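Local structure of CRISPR protein (Archaeoglobus fulgidus, 4MJK) at residues Val6-Val11 with Ile128-Val133; Phe28-Pro33 with Ile230-Ser235; Cys76-Tyr81 with Thr116-Leu121; Ile143-His148 with Val159-Lys164. The protein probably serves as the Cas5 subunit of an archaeal type I-A CRISPR Cascade complex, helping to hold the guide RNA. All blocks are in the same frame, centred on the assembly; numbering follows the deposited sequence.

Contact 1: residues Val6-Val11 with Ile128-Val133; sequences VDVEFV and IRWFLV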
loop_
_atom_site.group_PDB
_atom_site.type_symbol
_atom_site.label_atom_id
_atom_site.label_comp_id
_atom_site.label_asym_id
_atom_site.label_seq_id
_atom_site.Cartn_x
_atom_site.Cartn_y
_atom_site.Cartn_z
ATOM N N VAL A 6 15.676 9.296 13.247
ATOM C CA VAL A 6 15.707 8.704 11.915
ATOM C C VAL A 6 14.365 8.936 11.218
ATOM O O VAL A 6 13.318 8.462 11.689
ATOM C CB VAL A 6 15.973 7.205 12.000
ATOM C CG1 VAL A 6 16.199 6.616 10.599
ATOM C CG2 VAL A 6 17.183 6.916 12.926
ATOM N N ASP A 7 14.398 9.674 10.114
ATOM C CA ASP A 7 13.206 9.933 9.312
ATOM C C ASP A 7 13.112 8.906 8.182
ATOM O O ASP A 7 14.036 8.749 7.368
ATOM C CB ASP A 7 13.231 11.349 8.722
ATOM C CG ASP A 7 12.933 12.432 9.760
ATOM O OD1 ASP A 7 12.731 12.099 10.951
ATOM O OD2 ASP A 7 12.910 13.624 9.383
ATOM N N VAL A 8 11.983 8.216 8.120
ATOM C CA VAL A 8 11.837 7.115 7.186
ATOM C C VAL A 8 10.625 7.352 6.289
ATOM O O VAL A 8 9.519 7.596 6.767
ATOM C CB VAL A 8 11.677 5.770 7.921
ATOM C CG1 VAL A 8 11.551 4.630 6.910
ATOM C CG2 VAL A 8 12.864 5.517 8.837
ATOM N N GLU A 9 10.856 7.315 4.984
ATOM C CA GLU A 9 9.800 7.452 4.001
ATOM C C GLU A 9 9.371 6.067 3.519
ATOM O O GLU A 9 10.211 5.254 3.154
ATOM C CB GLU A 9 10.338 8.290 2.838
ATOM C CG GLU A 9 9.411 8.472 1.671
ATOM C CD GLU A 9 10.082 9.285 0.565
ATOM O OE1 GLU A 9 10.323 8.721 -0.522
ATOM O OE2 GLU A 9 10.389 10.475 0.806
ATOM N N PHE A 10 8.072 5.797 3.526
ATOM C CA PHE A 10 7.552 4.484 3.125
ATOM C C PHE A 10 6.988 4.609 1.721
ATOM O O PHE A 10 6.418 5.640 1.379
ATOM C CB PHE A 10 6.432 4.001 4.086
ATOM C CG PHE A 10 6.938 3.540 5.438
ATOM C CD1 PHE A 10 7.458 4.451 6.346
ATOM C CD2 PHE A 10 6.910 2.192 5.787
ATOM C CE1 PHE A 10 7.929 4.029 7.577
ATOM C CE2 PHE A 10 7.391 1.761 7.012
ATOM C CZ PHE A 10 7.901 2.686 7.916
ATOM N N VAL A 11 7.150 3.571 0.913
ATOM C CA VAL A 11 6.484 3.511 -0.385
ATOM C C VAL A 11 4.964 3.462 -0.213
ATOM O O VAL A 11 4.248 4.223 -0.871
ATOM C CB VAL A 11 6.979 2.293 -1.219
ATOM C CG1 VAL A 11 6.194 2.147 -2.545
ATOM C CG2 VAL A 11 8.487 2.416 -1.490
ATOM N N ILE A 128 7.590 8.487 8.756
ATOM C CA ILE A 128 7.560 8.309 10.207
ATOM C C ILE A 128 8.943 8.627 10.772
ATOM O O ILE A 128 9.948 8.287 10.150
ATOM C CB ILE A 128 7.190 6.837 10.586
ATOM C CG1 ILE A 128 5.771 6.508 10.100
ATOM C CG2 ILE A 128 7.316 6.632 12.112
ATOM C CD1 ILE A 128 5.361 5.063 10.327
ATOM N N ARG A 129 8.996 9.306 11.919
ATOM C CA ARG A 129 10.265 9.585 12.582
ATOM C C ARG A 129 10.434 8.708 13.824
ATOM O O ARG A 129 9.531 8.649 14.677
ATOM C CB ARG A 129 10.367 11.068 12.973
ATOM C CG ARG A 129 11.674 11.413 13.729
ATOM C CD ARG A 129 11.832 12.931 13.994
ATOM N NE ARG A 129 11.821 13.686 12.742
ATOM C CZ ARG A 129 11.410 14.945 12.630
ATOM N NH1 ARG A 129 10.980 15.597 13.699
ATOM N NH2 ARG A 129 11.425 15.556 11.453
ATOM N N TRP A 130 11.578 8.038 13.925
ATOM C CA TRP A 130 11.933 7.284 15.126
ATOM C C TRP A 130 12.964 8.049 15.947
ATOM O O TRP A 130 13.836 8.732 15.398
ATOM C CB TRP A 130 12.503 5.907 14.782
ATOM C CG TRP A 130 11.472 4.820 14.652
ATOM C CD1 TRP A 130 11.042 3.964 15.630
ATOM C CD2 TRP A 130 10.758 4.463 13.463
ATOM N NE1 TRP A 130 10.095 3.094 15.120
ATOM C CE2 TRP A 130 9.903 3.384 13.792
ATOM C CE3 TRP A 130 10.755 4.955 12.156
ATOM C CZ2 TRP A 130 9.045 2.792 12.857
ATOM C CZ3 TRP A 130 9.913 4.348 11.215
ATOM C CH2 TRP A 130 9.064 3.288 11.574
ATOM N N PHE A 131 12.849 7.932 17.267
ATOM C CA PHE A 131 13.789 8.540 18.194
ATOM C C PHE A 131 14.215 7.394 19.096
ATOM O O PHE A 131 13.411 6.878 19.892
ATOM C CB PHE A 131 13.087 9.670 18.974
ATOM C CG PHE A 131 13.990 10.469 19.897
ATOM C CD1 PHE A 131 15.349 10.225 19.968
ATOM C CD2 PHE A 131 13.453 11.478 20.691
ATOM C CE1 PHE A 131 16.167 10.974 20.825
ATOM C CE2 PHE A 131 14.273 12.240 21.544
ATOM C CZ PHE A 131 15.627 11.978 21.605
ATOM N N LEU A 132 15.466 6.964 18.924
ATOM C CA LEU A 132 16.043 5.878 19.697
ATOM C C LEU A 132 17.114 6.446 20.614
ATOM O O LEU A 132 17.834 7.381 20.234
ATOM C CB LEU A 132 16.667 4.815 18.780
ATOM C CG LEU A 132 15.692 3.800 18.153
ATOM C CD1 LEU A 132 14.794 4.489 17.144
ATOM C CD2 LEU A 132 16.442 2.640 17.495
ATOM N N VAL A 133 17.215 5.892 21.818
ATOM C CA VAL A 133 18.266 6.299 22.746
ATOM C C VAL A 133 19.008 5.042 23.187
ATOM O O VAL A 133 18.372 4.066 23.562
ATOM C CB VAL A 133 17.699 7.022 24.002
ATOM C CG1 VAL A 133 18.844 7.376 24.975
ATOM C CG2 VAL A 133 16.912 8.289 23.610
#
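Phe10 and Trp130 meet rim against rim: Phe10 CZ comes 3.9 Å from Trp130 CH2, each atom near the plane of the other ring, while the side chains cross at about a right angle. Val8 CG2 approaches the same benzo part of the indole obliquely, 4.0 Å from Trp130 CZ3. One face of the indole carries Ile128 CG2, from its own strand, set toward the rim. The ring of Phe36 also stacks on Trp130. Ile128 also reaches across with CD1, 3.9 Å from Phe10 CE1. The third flat group, the guanidinium of Arg129, has the Asp7 carboxylate at its edge. The carboxylate and guanidinium planes are only 14° apart, nearly coplanar, and Arg129 grips side-on: NE gives a short bond of 2.6 Å to Asp7 OD1, on its syn lone pair, and NH2 a longer one of 3.2 Å to Asp7 OD2. The bend at chi3 of Arg129 (-59°) brings NE round to Asp7 OD1; the two side chains lie side by side, pointing the same way. A two-bonded bridge of this kind should fix the rotation of both groups and probably keeps Asp7 ionised. Salt bridge and aromatic cluster sit on different faces of one antiparallel pairing, with Val6, Val8, Ile128 and Trp130 on the buried side. Val6 and Trp130 exchange two backbone bonds, as do Val8 and Ile128, and Asp7-Arg129 is the non-hydrogen-bonded pair between them. Strands 2-10 and 127-134 are the two central strands of the ferredoxin-like fold of Cas5 and other RAMP proteins.

Contact 2: residues Phe28-Pro33 with Ile230-Ser235; sequences FYYPPP and IPIMTS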
loop_
_atom_site.group_PDB
_atom_site.type_symbol
_atom_site.label_atom_id
_atom_site.label_comp_id
_atom_site.label_asym_id
_atom_site.label_seq_id
_atom_site.Cartn_x
_atom_site.Cartn_y
_atom_site.Cartn_z
ATOM N N PHE A 28 -1.726 -3.796 13.615
ATOM C CA PHE A 28 -0.785 -2.766 14.057
ATOM C C PHE A 28 -1.034 -1.451 13.342
ATOM O O PHE A 28 -1.044 -1.404 12.117
ATOM C CB PHE A 28 0.657 -3.177 13.754
ATOM C CG PHE A 28 1.162 -4.334 14.565
ATOM C CD1 PHE A 28 1.085 -4.323 15.948
ATOM C CD2 PHE A 28 1.737 -5.436 13.934
ATOM C CE1 PHE A 28 1.558 -5.398 16.696
ATOM C CE2 PHE A 28 2.211 -6.510 14.668
ATOM C CZ PHE A 28 2.123 -6.492 16.049
ATOM N N TYR A 29 -1.199 -0.375 14.097
ATOM C CA TYR A 29 -1.163 0.953 13.483
ATOM C C TYR A 29 0.262 1.253 12.978
ATOM O O TYR A 29 0.441 1.854 11.906
ATOM C CB TYR A 29 -1.612 2.027 14.479
ATOM C CG TYR A 29 -3.089 2.012 14.813
ATOM C CD1 TYR A 29 -4.023 2.586 13.953
ATOM C CD2 TYR A 29 -3.550 1.455 16.003
ATOM C CE1 TYR A 29 -5.383 2.590 14.265
ATOM C CE2 TYR A 29 -4.910 1.462 16.328
ATOM C CZ TYR A 29 -5.815 2.027 15.452
ATOM O OH TYR A 29 -7.156 2.042 15.751
ATOM N N TYR A 30 1.276 0.823 13.735
ATOM C CA TYR A 30 2.667 1.125 13.370
ATOM C C TYR A 30 3.581 -0.088 13.371
ATOM O O TYR A 30 3.308 -1.071 14.039
ATOM C CB TYR A 30 3.268 2.152 14.336
ATOM C CG TYR A 30 2.652 3.510 14.227
ATOM C CD1 TYR A 30 2.966 4.344 13.159
ATOM C CD2 TYR A 30 1.748 3.967 15.189
ATOM C CE1 TYR A 30 2.396 5.595 13.043
ATOM C CE2 TYR A 30 1.176 5.217 15.082
ATOM C CZ TYR A 30 1.512 6.035 14.001
ATOM O OH TYR A 30 0.951 7.295 13.865
ATOM N N PRO A 31 4.711 -0.005 12.651
ATOM C CA PRO A 31 5.674 -1.106 12.738
ATOM C C PRO A 31 6.122 -1.289 14.184
ATOM O O PRO A 31 6.488 -0.307 14.833
ATOM C CB PRO A 31 6.859 -0.602 11.900
ATOM C CG PRO A 31 6.254 0.367 10.947
ATOM C CD PRO A 31 5.183 1.069 11.761
ATOM N N PRO A 32 6.079 -2.527 14.691
ATOM C CA PRO A 32 6.544 -2.775 16.064
ATOM C C PRO A 32 8.003 -2.371 16.267
ATOM O O PRO A 32 8.796 -2.404 15.323
ATOM C CB PRO A 32 6.379 -4.290 16.223
ATOM C CG PRO A 32 5.255 -4.638 15.248
ATOM C CD PRO A 32 5.501 -3.736 14.063
ATOM N N PRO A 33 8.356 -1.968 17.495
ATOM C CA PRO A 33 9.745 -1.569 17.756
ATOM C C PRO A 33 10.757 -2.711 17.563
ATOM O O PRO A 33 11.882 -2.431 17.163
ATOM C CB PRO A 33 9.713 -1.066 19.216
ATOM C CG PRO A 33 8.476 -1.644 19.809
ATOM C CD PRO A 33 7.486 -1.761 18.663
ATOM N N ILE A 230 0.325 5.434 21.384
ATOM C CA ILE A 230 0.856 5.801 20.070
ATOM C C ILE A 230 0.044 6.952 19.509
ATOM O O ILE A 230 -1.191 6.958 19.611
ATOM C CB ILE A 230 0.807 4.606 19.064
ATOM C CG1 ILE A 230 -0.592 3.981 19.037
ATOM C CG2 ILE A 230 1.839 3.534 19.454
ATOM C CD1 ILE A 230 -0.814 2.931 17.950
ATOM N N PRO A 231 0.724 7.937 18.910
ATOM C CA PRO A 231 -0.029 9.066 18.360
ATOM C C PRO A 231 -0.570 8.751 16.961
ATOM O O PRO A 231 0.096 8.069 16.166
ATOM C CB PRO A 231 1.021 10.169 18.284
ATOM C CG PRO A 231 2.309 9.423 17.989
ATOM C CD PRO A 231 2.181 8.102 18.748
ATOM N N ILE A 232 -1.770 9.252 16.683
ATOM C CA ILE A 232 -2.425 9.083 15.397
ATOM C C ILE A 232 -2.814 10.478 14.906
ATOM O O ILE A 232 -3.672 11.151 15.480
ATOM C CB ILE A 232 -3.692 8.215 15.499
ATOM C CG1 ILE A 232 -3.390 6.850 16.154
ATOM C CG2 ILE A 232 -4.367 8.095 14.122
ATOM C CD1 ILE A 232 -2.792 5.847 15.247
HETATM N N MSE A 233 -2.147 10.903 13.849
HETATM C CA MSE A 233 -2.325 12.224 13.280
HETATM C C MSE A 233 -3.644 12.263 12.520
HETATM O O MSE A 233 -3.934 11.355 11.739
HETATM C CB MSE A 233 -1.157 12.451 12.316
HETATM C CG MSE A 233 -0.964 13.835 11.793
HETATM SE SE MSE A 233 0.764 13.872 10.872
HETATM C CE MSE A 233 1.801 14.812 12.241
ATOM N N THR A 234 -4.451 13.294 12.753
ATOM C CA THR A 234 -5.721 13.435 12.042
ATOM C C THR A 234 -5.694 14.582 11.036
ATOM O O THR A 234 -6.601 14.722 10.220
ATOM C CB THR A 234 -6.901 13.653 13.007
ATOM O OG1 THR A 234 -6.593 14.716 13.915
ATOM C CG2 THR A 234 -7.179 12.387 13.798
ATOM N N SER A 235 -4.655 15.403 11.102
ATOM C CA SER A 235 -4.519 16.546 10.213
ATOM C C SER A 235 -3.049 16.817 10.009
ATOM O O SER A 235 -2.238 16.629 10.927
ATOM C CB SER A 235 -5.196 17.782 10.824
ATOM O OG SER A 235 -4.687 18.993 10.271
HETATM O O HOH W 1 -0.551 8.993 12.327
#
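The loop that runs into helix 33-46 meets the chain leaving strand 225-231 through two consecutive tyrosines, Tyr29 and Tyr30. The polar link is the phenol of Tyr30: its OH donates to Pro231 O at 2.6 Å, close to the plane of that carbonyl, with a C=O...O angle of 156°. The same hydroxyl accepts from a water 2.7 Å from Tyr30 OH, and that water in turn takes the N-H of Met233, a selenomethionine. One buried oxygen thus ties two neighbouring peptides of the 230-235 segment.

The rest is apolar: the two tyrosines pack on Ile230 and Ile232. Ile230 CD1 lies 3.7 Å from Tyr29 CD2 and also touches Tyr30 CD2, near the plane of that ring. Tyr30 CG is anti to its carbonyl carbon (chi1 -68°), and the side chain slides past Ile230 in the opposite direction. Ile232 CD1 comes in at 3.7 Å from Tyr29 CD1, so the two methyls sit beside CD1 and CD2 of the Tyr29 ring, one at each; the approach is oblique. Behind the tyrosines, the Glu199 carboxylate accepts both their backbone N-H groups. The contact thus ties the loop leading into helix 33-46, the first helix of the ferredoxin-like fold, to the C-terminal, strand-rich part of this Cas5 family protein.

Contact 3: residues Cys76-Tyr81 with Thr116-Leu121; sequences CTPLRY and TILSSL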
loop_
_atom_site.group_PDB
_atom_site.type_symbol
_atom_site.label_atom_id
_atom_site.label_comp_id
_atom_site.label_asym_id
_atom_site.label_seq_id
_atom_site.Cartn_x
_atom_site.Cartn_y
_atom_site.Cartn_z
ATOM N N CYS A 76 1.283 11.431 7.900
ATOM C CA CYS A 76 0.478 10.305 7.458
ATOM C C CYS A 76 -0.360 9.730 8.586
ATOM O O CYS A 76 -0.153 10.037 9.771
ATOM C CB CYS A 76 1.362 9.216 6.822
ATOM S SG CYS A 76 2.547 8.420 7.955
ATOM N N THR A 77 -1.322 8.905 8.197
ATOM C CA THR A 77 -2.215 8.267 9.146
ATOM C C THR A 77 -2.350 6.790 8.709
ATOM O O THR A 77 -2.508 6.488 7.516
ATOM C CB THR A 77 -3.584 9.009 9.181
ATOM O OG1 THR A 77 -4.321 8.653 10.368
ATOM C CG2 THR A 77 -4.402 8.661 7.970
ATOM N N PRO A 78 -2.247 5.857 9.662
ATOM C CA PRO A 78 -2.288 4.432 9.281
ATOM C C PRO A 78 -3.693 3.969 8.936
ATOM O O PRO A 78 -4.678 4.459 9.493
ATOM C CB PRO A 78 -1.811 3.707 10.543
ATOM C CG PRO A 78 -1.244 4.817 11.462
ATOM C CD PRO A 78 -2.001 6.045 11.099
ATOM N N LEU A 79 -3.795 3.025 8.014
ATOM C CA LEU A 79 -5.093 2.458 7.687
ATOM C C LEU A 79 -4.895 0.952 7.697
ATOM O O LEU A 79 -4.326 0.399 6.768
ATOM C CB LEU A 79 -5.559 2.956 6.306
ATOM C CG LEU A 79 -6.893 2.417 5.794
ATOM C CD1 LEU A 79 -8.041 2.904 6.665
ATOM C CD2 LEU A 79 -7.120 2.816 4.318
ATOM N N ARG A 80 -5.311 0.302 8.777
ATOM C CA ARG A 80 -5.063 -1.125 8.928
ATOM C C ARG A 80 -5.968 -1.884 7.969
ATOM O O ARG A 80 -7.075 -1.435 7.672
ATOM C CB ARG A 80 -5.330 -1.561 10.366
ATOM C CG ARG A 80 -4.483 -0.825 11.387
ATOM C CD ARG A 80 -4.992 -1.103 12.786
ATOM N NE ARG A 80 -6.361 -0.631 12.951
ATOM C CZ ARG A 80 -7.165 -1.004 13.942
ATOM N NH1 ARG A 80 -6.732 -1.864 14.863
ATOM N NH2 ARG A 80 -8.403 -0.529 14.007
ATOM N N TYR A 81 -5.515 -3.030 7.476
ATOM C CA TYR A 81 -6.403 -3.788 6.601
ATOM C C TYR A 81 -7.621 -4.265 7.380
ATOM O O TYR A 81 -8.687 -4.499 6.813
ATOM C CB TYR A 81 -5.680 -4.927 5.882
ATOM C CG TYR A 81 -5.368 -4.565 4.447
ATOM C CD1 TYR A 81 -4.140 -4.023 4.102
ATOM C CD2 TYR A 81 -6.322 -4.729 3.441
ATOM C CE1 TYR A 81 -3.857 -3.672 2.793
ATOM C CE2 TYR A 81 -6.049 -4.379 2.119
ATOM C CZ TYR A 81 -4.814 -3.848 1.810
ATOM O OH TYR A 81 -4.507 -3.503 0.515
ATOM N N THR A 116 -0.665 -2.983 6.923
ATOM C CA THR A 116 -1.199 -1.652 7.184
ATOM C C THR A 116 -0.747 -0.665 6.132
ATOM O O THR A 116 0.441 -0.602 5.800
ATOM C CB THR A 116 -0.732 -1.169 8.577
ATOM O OG1 THR A 116 -1.303 -2.026 9.566
ATOM C CG2 THR A 116 -1.166 0.267 8.856
ATOM N N ILE A 117 -1.694 0.098 5.589
ATOM C CA ILE A 117 -1.353 1.132 4.618
ATOM C C ILE A 117 -1.046 2.433 5.373
ATOM O O ILE A 117 -1.682 2.737 6.372
ATOM C CB ILE A 117 -2.526 1.327 3.600
ATOM C CG1 ILE A 117 -2.617 0.107 2.674
ATOM C CG2 ILE A 117 -2.363 2.619 2.792
ATOM C CD1 ILE A 117 -3.847 0.112 1.797
ATOM N N LEU A 118 -0.043 3.177 4.936
ATOM C CA LEU A 118 0.186 4.498 5.525
ATOM C C LEU A 118 -0.292 5.527 4.528
ATOM O O LEU A 118 0.261 5.645 3.435
ATOM C CB LEU A 118 1.661 4.703 5.890
ATOM C CG LEU A 118 2.170 3.803 7.026
ATOM C CD1 LEU A 118 3.697 3.852 7.141
ATOM C CD2 LEU A 118 1.513 4.173 8.387
ATOM N N SER A 119 -1.368 6.220 4.878
ATOM C CA SER A 119 -1.981 7.195 3.976
ATOM C C SER A 119 -1.399 8.584 4.229
ATOM O O SER A 119 -1.545 9.143 5.313
ATOM C CB SER A 119 -3.495 7.269 4.197
ATOM O OG SER A 119 -4.096 5.989 4.193
ATOM N N SER A 120 -0.756 9.148 3.227
ATOM C CA SER A 120 -0.214 10.479 3.361
ATOM C C SER A 120 -1.321 11.531 3.418
ATOM O O SER A 120 -2.350 11.425 2.735
ATOM C CB SER A 120 0.733 10.783 2.210
ATOM O OG SER A 120 1.292 12.073 2.378
ATOM N N LEU A 121 -1.095 12.555 4.233
ATOM C CA LEU A 121 -2.020 13.672 4.355
ATOM C C LEU A 121 -1.618 14.834 3.444
ATOM O O LEU A 121 -2.299 15.853 3.395
ATOM C CB LEU A 121 -2.088 14.153 5.809
ATOM C CG LEU A 121 -2.603 13.066 6.748
ATOM C CD1 LEU A 121 -2.452 13.468 8.215
ATOM C CD2 LEU A 121 -4.049 12.705 6.402
#
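Ile117 O takes the shortest bond between the two strands: Leu79 N donates to it at 2.7 Å, and Pro78 CA adds a CA-H...O contact at 3.4 Å to Ile117 O. The return bond, Ile117 N to Leu79 O, is 2.9 Å long. Thr77 and Ser119 form the second hydrogen-bonded pair. Pro78, which has no N-H to offer, falls opposite Leu118 in a non-hydrogen-bonded pair, so the pairing loses no bond there.

Strands 76-80 and 115-120 make an antiparallel pair in a small three-stranded sheet, with 13-15 on the far side of 115-120. On one face, Leu118 CD2 crosses to Pro78 CB at 4.0 Å, and Thr116 CG2 sits 3.9 Å from Pro78 CB. Cys76 SG, between backbone N and carbonyl carbon (chi1 65°), comes 4.3 Å from Leu118 CB. Thr116 OG1 is taken by Phe28 O. Leu79, Ile117 and Ser119 on the other face meet the second subunit, where Ile117 touches its own counterpart. Tyr81, just past the strand, lays CE1 3.9 Å from Ile117 CD1, and its OH bonds Leu118 O of the second subunit; Ser119 OG is hydrogen-bonded to Tyr81 OH of the second subunit.

Contact 4: residues Ile143-His148 with Val159-Lys164; sequences ILWKIH and VVDVKK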
loop_
_atom_site.group_PDB
_atom_site.type_symbol
_atom_site.label_atom_id
_atom_site.label_comp_id
_atom_site.label_asym_id
_atom_site.label_seq_id
_atom_site.Cartn_x
_atom_site.Cartn_y
_atom_site.Cartn_z
ATOM N N ILE A 143 25.174 3.242 8.949
ATOM C CA ILE A 143 24.388 2.017 8.807
ATOM C C ILE A 143 22.893 2.309 8.789
ATOM O O ILE A 143 22.133 1.679 8.050
ATOM C CB ILE A 143 24.664 1.002 9.946
ATOM C CG1 ILE A 143 26.156 0.656 10.023
ATOM C CG2 ILE A 143 23.835 -0.262 9.740
ATOM C CD1 ILE A 143 26.757 0.244 8.698
ATOM N N LEU A 144 22.474 3.253 9.625
ATOM C CA LEU A 144 21.075 3.644 9.698
ATOM C C LEU A 144 20.566 4.056 8.322
ATOM O O LEU A 144 19.431 3.748 7.962
ATOM C CB LEU A 144 20.870 4.763 10.734
ATOM C CG LEU A 144 21.118 4.371 12.199
ATOM C CD1 LEU A 144 21.059 5.579 13.135
ATOM C CD2 LEU A 144 20.130 3.299 12.652
ATOM N N TRP A 145 21.414 4.715 7.533
ATOM C CA TRP A 145 21.010 5.168 6.197
ATOM C C TRP A 145 20.678 4.015 5.247
ATOM O O TRP A 145 20.015 4.220 4.239
ATOM C CB TRP A 145 22.094 6.026 5.566
ATOM C CG TRP A 145 22.169 7.412 6.103
ATOM C CD1 TRP A 145 23.022 7.879 7.064
ATOM C CD2 TRP A 145 21.368 8.528 5.702
ATOM N NE1 TRP A 145 22.800 9.216 7.281
ATOM C CE2 TRP A 145 21.787 9.637 6.461
ATOM C CE3 TRP A 145 20.335 8.694 4.769
ATOM C CZ2 TRP A 145 21.217 10.901 6.313
ATOM C CZ3 TRP A 145 19.766 9.946 4.633
ATOM C CH2 TRP A 145 20.210 11.035 5.398
ATOM N N LYS A 146 21.134 2.811 5.594
ATOM C CA LYS A 146 21.058 1.642 4.719
ATOM C C LYS A 146 19.819 0.763 4.931
ATOM O O LYS A 146 19.733 -0.364 4.416
ATOM C CB LYS A 146 22.322 0.801 4.875
ATOM C CG LYS A 146 23.606 1.487 4.378
ATOM C CD LYS A 146 24.784 0.514 4.477
ATOM C CE LYS A 146 26.064 1.087 3.885
ATOM N NZ LYS A 146 26.626 2.169 4.738
ATOM N N ILE A 147 18.864 1.271 5.696
ATOM C CA ILE A 147 17.636 0.529 5.942
ATOM C C ILE A 147 16.709 0.670 4.728
ATOM O O ILE A 147 16.339 1.793 4.368
ATOM C CB ILE A 147 16.952 1.043 7.206
ATOM C CG1 ILE A 147 17.809 0.710 8.438
ATOM C CG2 ILE A 147 15.540 0.450 7.340
ATOM C CD1 ILE A 147 17.338 1.398 9.717
ATOM N N HIS A 148 16.334 -0.459 4.114
ATOM C CA HIS A 148 15.513 -0.462 2.892
ATOM C C HIS A 148 14.173 -1.166 3.070
ATOM O O HIS A 148 13.308 -1.101 2.189
ATOM C CB HIS A 148 16.248 -1.137 1.726
ATOM C CG HIS A 148 17.566 -0.504 1.396
ATOM N ND1 HIS A 148 17.703 0.847 1.176
ATOM C CD2 HIS A 148 18.800 -1.039 1.249
ATOM C CE1 HIS A 148 18.967 1.124 0.908
ATOM N NE2 HIS A 148 19.656 -0.008 0.946
ATOM N N VAL A 159 15.431 5.781 4.060
ATOM C CA VAL A 159 15.780 6.710 5.125
ATOM C C VAL A 159 16.146 8.052 4.496
ATOM O O VAL A 159 17.019 8.110 3.622
ATOM C CB VAL A 159 16.967 6.190 5.960
ATOM C CG1 VAL A 159 17.352 7.215 7.029
ATOM C CG2 VAL A 159 16.622 4.828 6.602
ATOM N N VAL A 160 15.493 9.127 4.934
ATOM C CA VAL A 160 15.714 10.438 4.328
ATOM C C VAL A 160 16.441 11.418 5.239
ATOM O O VAL A 160 16.835 12.485 4.801
ATOM C CB VAL A 160 14.407 11.092 3.787
ATOM C CG1 VAL A 160 13.798 10.240 2.654
ATOM C CG2 VAL A 160 13.399 11.344 4.916
ATOM N N ASP A 161 16.611 11.068 6.507
ATOM C CA ASP A 161 17.478 11.859 7.383
ATOM C C ASP A 161 17.814 11.052 8.614
ATOM O O ASP A 161 16.987 10.262 9.100
ATOM C CB ASP A 161 16.834 13.192 7.778
ATOM C CG ASP A 161 17.863 14.274 8.144
ATOM O OD1 ASP A 161 19.091 14.042 8.046
ATOM O OD2 ASP A 161 17.433 15.386 8.504
ATOM N N VAL A 162 19.049 11.224 9.079
ATOM C CA VAL A 162 19.522 10.635 10.311
ATOM C C VAL A 162 20.273 11.723 11.056
ATOM O O VAL A 162 21.075 12.451 10.465
ATOM C CB VAL A 162 20.505 9.471 10.070
ATOM C CG1 VAL A 162 20.943 8.864 11.406
ATOM C CG2 VAL A 162 19.899 8.394 9.145
ATOM N N LYS A 163 20.016 11.840 12.353
ATOM C CA LYS A 163 20.750 12.789 13.179
ATOM C C LYS A 163 21.133 12.128 14.494
ATOM O O LYS A 163 20.276 11.583 15.208
ATOM C CB LYS A 163 19.901 14.042 13.407
ATOM C CG LYS A 163 20.617 15.207 14.068
ATOM C CD LYS A 163 19.644 16.371 14.284
ATOM C CE LYS A 163 20.260 17.476 15.150
ATOM N NZ LYS A 163 21.484 18.078 14.541
ATOM N N LYS A 164 22.427 12.145 14.796
ATOM C CA LYS A 164 22.920 11.691 16.089
ATOM C C LYS A 164 22.882 12.884 17.044
ATOM O O LYS A 164 23.363 13.973 16.711
ATOM C CB LYS A 164 24.340 11.141 15.953
ATOM C CG LYS A 164 24.840 10.346 17.145
ATOM C CD LYS A 164 26.253 9.815 16.899
ATOM C CE LYS A 164 26.278 8.866 15.699
ATOM N NZ LYS A 164 27.652 8.409 15.298
HETATM O O HOH W 2 17.534 3.906 3.222
#
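Trp145, Val159 and Val162 carry this contact. The indole of Trp145 lies flat over strand 157-170, and both valines come up against one of its faces. Val162 CG2 sits squarely beneath the five-membered ring, 3.5 Å from its centroid and 11° off the normal, a CH-pi contact. Val159 CG1 is set toward the rim, 4.0 Å from Trp145 CE3. Between them the six-membered ring follows the backbone: Trp145 CZ3 approaches Val159 O at 3.5 Å, and Trp145 CH2 is equally close to Asp161 CA.

A classic beta bulge, in which Val160 and Asp161 both face Asp7 of strand 2-10, is consistent with Val159 and Val162 pointing to the same side, where one indole meets both. The two branches of Val162 divide the work: CG2, beside its own backbone N, goes under the indole, and CG1, anti to that N (chi1 -179°), goes to Leu144 CD1 at 3.7 Å. Val159 CG2 fits against the type I turn Leu144-Ile147, with Ile147 CB 3.8 Å away. Ile147 in turn packs on helix 33-46.

No direct hydrogen bond joins 143-148 to 159-164. A water instead donates to Trp145 O and Ile147 O and accepts from Val159 N, 2.9 Å from that nitrogen. The hold is thus apolar, with polarisable indole against methyl groups, and the one water links Trp145 O, Ile147 O and Val159 N, three backbone groups with no direct bond to each other.

Contacts 1 and 4 share one sheet: strands 2-10 and 157-170 are neighbours in it, the centres lie about 8 Å apart, and Asp7 bonds to Val160 and Asp161 by its backbone. Along the chain contact 4 follows contact 1, with contact 3 nested inside the loop contact 1 closes. Contact 2, whose segments alternate with those of contact 1, brings a late strand back to the loop before helix 33-46, its centre about 12 Å from contact 1, 9 Å from contact 3. Leu118 packs on Phe10 and Ile128, joining contacts 1 and 3. The ferredoxin-like core lies between the turn after helix 141-144 (contact 4) and the dimer-facing small sheet (contact 3), centres about 22 Å apart.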